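Local coordinates for protein ferulic acid decarboxylase 1 (Candida dubliniensis, PDB 4ZAD) that uses a prenylated flavin cofactor for decarboxylation of alpha,beta-unsaturated acids, probably including cinnamic, ferulic and p-coumaric acids, at residues 65-70 / 131-136. Residues are numbered along the deposited sequence; the frame is centred on the assembly and turned at random.
Sequences KNLFRI and HHLTKE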
ATOM      1  N   LYS A  65     -21.384  39.956   6.282  1.00 44.35           N
ATOM      2  CA  LYS A  65     -21.075  39.683   7.685  1.00 44.95           C
ATOM      3  C   LYS A  65     -21.679  38.346   8.096  1.00 43.22           C
ATOM      4  O   LYS A  65     -21.233  37.730   9.053  1.00 42.27           O
ATOM      5  CB  LYS A  65     -21.491  40.857   8.616  1.00 45.92           C
ATOM      6  CG  LYS A  65     -22.945  40.880   9.142  1.00 48.96           C
ATOM      7  CD  LYS A  65     -23.411  42.355   9.447  1.00 53.48           C
ATOM      8  CE  LYS A  65     -24.120  42.529  10.831  1.00 55.85           C
ATOM      9  NZ  LYS A  65     -25.617  42.327  10.794  1.00 55.75           N
ATOM     10  N   ASN A  66     -22.684  37.918   7.334  1.00 41.95           N
ATOM     11  CA  ASN A  66     -23.361  36.641   7.550  1.00 40.61           C
ATOM     12  C   ASN A  66     -23.075  35.524   6.535  1.00 39.62           C
ATOM     13  O   ASN A  66     -23.250  34.367   6.858  1.00 39.58           O
ATOM     14  CB  ASN A  66     -24.876  36.881   7.584  1.00 40.47           C
ATOM     15  CG  ASN A  66     -25.332  37.597   8.828  1.00 38.02           C
ATOM     16  OD1 ASN A  66     -26.259  38.390   8.783  1.00 34.82           O
ATOM     17  ND2 ASN A  66     -24.699  37.308   9.947  1.00 33.88           N
ATOM     18  N   LEU A  67     -22.676  35.866   5.317  1.00 38.69           N
ATOM     19  CA  LEU A  67     -22.561  34.889   4.230  1.00 37.86           C
ATOM     20  C   LEU A  67     -21.193  34.924   3.569  1.00 37.63           C
ATOM     21  O   LEU A  67     -20.835  35.960   2.988  1.00 37.58           O
ATOM     22  CB  LEU A  67     -23.596  35.207   3.137  1.00 37.66           C
ATOM     23  CG  LEU A  67     -25.038  34.951   3.537  1.00 36.05           C
ATOM     24  CD1 LEU A  67     -26.035  35.500   2.507  1.00 32.91           C
ATOM     25  CD2 LEU A  67     -25.178  33.439   3.715  1.00 34.99           C
ATOM     26  N   PHE A  68     -20.389  33.854   3.683  1.00 36.73           N
ATOM     27  CA  PHE A  68     -20.426  32.871   4.782  1.00 35.31           C
ATOM     28  C   PHE A  68     -18.964  32.584   5.135  1.00 35.04           C
ATOM     29  O   PHE A  68     -18.050  33.003   4.398  1.00 34.72           O
ATOM     30  CB  PHE A  68     -21.148  31.583   4.386  1.00 35.01           C
ATOM     31  CG  PHE A  68     -20.861  31.140   2.993  1.00 33.44           C
ATOM     32  CD1 PHE A  68     -19.678  30.495   2.691  1.00 33.67           C
ATOM     33  CD2 PHE A  68     -21.775  31.374   1.983  1.00 32.62           C
ATOM     34  CE1 PHE A  68     -19.388  30.102   1.393  1.00 35.13           C
ATOM     35  CE2 PHE A  68     -21.514  30.994   0.681  1.00 32.93           C
ATOM     36  CZ  PHE A  68     -20.316  30.362   0.370  1.00 35.71           C
ATOM     37  N   ARG A  69     -18.751  31.916   6.266  1.00 34.66           N
ATOM     38  CA  ARG A  69     -17.434  31.348   6.614  1.00 35.04           C
ATOM     39  C   ARG A  69     -17.386  29.949   6.056  1.00 34.51           C
ATOM     40  O   ARG A  69     -18.417  29.415   5.667  1.00 34.75           O
ATOM     41  CB  ARG A  69     -17.247  31.235   8.133  1.00 35.42           C
ATOM     42  CG  ARG A  69     -16.966  32.564   8.856  1.00 36.28           C
ATOM     43  CD  ARG A  69     -17.961  32.851   9.998  1.00 37.54           C
ATOM     44  NE  ARG A  69     -17.628  32.179  11.259  1.00 38.14           N
ATOM     45  CZ  ARG A  69     -18.493  31.968  12.253  1.00 40.69           C
ATOM     46  NH1 ARG A  69     -19.760  32.329  12.151  1.00 41.72           N
ATOM     47  NH2 ARG A  69     -18.098  31.366  13.358  1.00 44.09           N
ATOM     48  N   ILE A  70     -16.203  29.344   6.052  1.00 33.99           N
ATOM     49  CA  ILE A  70     -16.046  27.938   5.643  1.00 32.85           C
ATOM     50  C   ILE A  70     -15.376  27.092   6.731  1.00 32.82           C
ATOM     51  O   ILE A  70     -14.325  27.470   7.247  1.00 33.63           O
ATOM     52  CB  ILE A  70     -15.280  27.806   4.300  1.00 32.77           C
ATOM     53  CG1 ILE A  70     -16.138  28.386   3.162  1.00 31.97           C
ATOM     54  CG2 ILE A  70     -14.911  26.313   4.009  1.00 30.45           C
ATOM     55  CD1 ILE A  70     -15.386  28.546   1.846  1.00 32.77           C
ATOM     56  N   HIS A 131     -32.999  34.863   8.930  1.00 33.71           N
ATOM     57  CA  HIS A 131     -32.839  35.704   7.735  1.00 34.23           C
ATOM     58  C   HIS A 131     -33.268  34.997   6.459  1.00 34.75           C
ATOM     59  O   HIS A 131     -33.054  33.802   6.286  1.00 33.54           O
ATOM     60  CB  HIS A 131     -31.384  36.158   7.522  1.00 34.55           C
ATOM     61  CG  HIS A 131     -30.800  36.934   8.661  1.00 36.63           C
ATOM     62  ND1 HIS A 131     -29.924  36.376   9.567  1.00 37.71           N
ATOM     63  CD2 HIS A 131     -30.956  38.230   9.034  1.00 38.46           C
ATOM     64  CE1 HIS A 131     -29.587  37.286  10.464  1.00 38.26           C
ATOM     65  NE2 HIS A 131     -30.194  38.420  10.161  1.00 37.83           N
ATOM     66  N   HIS A 132     -33.813  35.792   5.534  1.00 36.15           N
ATOM     67  CA  HIS A 132     -34.380  35.311   4.269  1.00 36.64           C
ATOM     68  C   HIS A 132     -33.905  36.140   3.087  1.00 37.37           C
ATOM     69  O   HIS A 132     -33.711  37.341   3.218  1.00 37.71           O
ATOM     70  CB  HIS A 132     -35.899  35.369   4.344  1.00 36.03           C
ATOM     71  CG  HIS A 132     -36.479  34.369   5.289  1.00 36.16           C
ATOM     72  ND1 HIS A 132     -36.591  34.600   6.641  1.00 36.99           N
ATOM     73  CD2 HIS A 132     -36.939  33.115   5.085  1.00 36.30           C
ATOM     74  CE1 HIS A 132     -37.120  33.540   7.229  1.00 37.30           C
ATOM     75  NE2 HIS A 132     -37.355  32.627   6.303  1.00 37.16           N
ATOM     76  N   LEU A 133     -33.715  35.478   1.949  1.00 37.97           N
ATOM     77  CA  LEU A 133     -33.485  36.129   0.678  1.00 38.84           C
ATOM     78  C   LEU A 133     -34.494  35.581  -0.342  1.00 39.99           C
ATOM     79  O   LEU A 133     -34.689  34.354  -0.414  1.00 40.25           O
ATOM     80  CB  LEU A 133     -32.069  35.863   0.187  1.00 39.05           C
ATOM     81  CG  LEU A 133     -30.876  36.519   0.899  1.00 39.53           C
ATOM     82  CD1 LEU A 133     -29.581  35.801   0.507  1.00 40.01           C
ATOM     83  CD2 LEU A 133     -30.781  37.983   0.539  1.00 38.78           C
ATOM     84  N   THR A 134     -35.145  36.480  -1.103  1.00 40.51           N
ATOM     85  CA  THR A 134     -36.056  36.075  -2.172  1.00 41.04           C
ATOM     86  C   THR A 134     -35.224  35.869  -3.409  1.00 41.17           C
ATOM     87  O   THR A 134     -34.057  36.256  -3.441  1.00 41.49           O
ATOM     88  CB  THR A 134     -37.097  37.151  -2.514  1.00 41.64           C
ATOM     89  OG1 THR A 134     -36.426  38.314  -3.051  1.00 43.12           O
ATOM     90  CG2 THR A 134     -37.965  37.518  -1.288  1.00 41.17           C
ATOM     91  N   LYS A 135     -35.836  35.292  -4.435  1.00 41.30           N
ATOM     92  CA  LYS A 135     -35.182  35.034  -5.721  1.00 41.43           C
ATOM     93  C   LYS A 135     -34.509  36.274  -6.317  1.00 41.40           C
ATOM     94  O   LYS A 135     -33.428  36.173  -6.911  1.00 41.53           O
ATOM     95  CB  LYS A 135     -36.215  34.516  -6.720  1.00 41.56           C
ATOM     96  CG  LYS A 135     -35.650  34.108  -8.077  1.00 42.91           C
ATOM     97  CD  LYS A 135     -36.750  33.588  -9.002  1.00 44.55           C
ATOM     98  CE  LYS A 135     -36.197  33.112 -10.353  1.00 45.71           C
ATOM     99  NZ  LYS A 135     -37.163  32.194 -11.051  1.00 45.45           N
ATOM    100  N   GLU A 136     -35.168  37.428  -6.178  1.00 41.26           N
ATOM    101  CA  GLU A 136     -34.684  38.691  -6.739  1.00 40.84           C
ATOM    102  C   GLU A 136     -33.360  39.077  -6.062  1.00 40.48           C
ATOM    103  O   GLU A 136     -32.409  39.459  -6.717  1.00 40.00           O
ATOM    104  CB  GLU A 136     -35.749  39.801  -6.571  1.00 40.83           C
TER
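Leu67 and Leu133 meet tip to tip, CD1 of Leu67 lying 4.1 Å from CD1 of Leu133, a single apolar touch with no hydrogen bond between the two segments to reinforce it. In both leucines CG stands beside the backbone N and anti to the carbonyl carbon (chi1 near -70°), and an extended second torsion carries CD1 toward the other leucine. Beside this pair, the side-chain amide of Asn66 crosses His131 at about a right angle, its end set over one face of the imidazole near the rim, with the two planes 37° apart.

The contact illustrates how sheets of a UbiD-family decarboxylase can meet: 65-70 falls in the N-terminal family region and 131-136 in the Rift-related one, and between the two segments only side chains touch. Strand 69-71 lies beside 317-319 in a mixed sheet, whereas 131-134 pairs with 300-312 in the antiparallel sheet. Further out, Tyr312 touches Asn66, Leu67 and Leu133, while its ring meets that of His131 with the planes at about 20°. Backbone pairing of Asn66 and Arg69 with Ala316 ties the same regions together, and the carbonyl oxygen of the cis peptide between Leu67 and Phe68 accepts from Gln57 NE2 and Asn61 ND2.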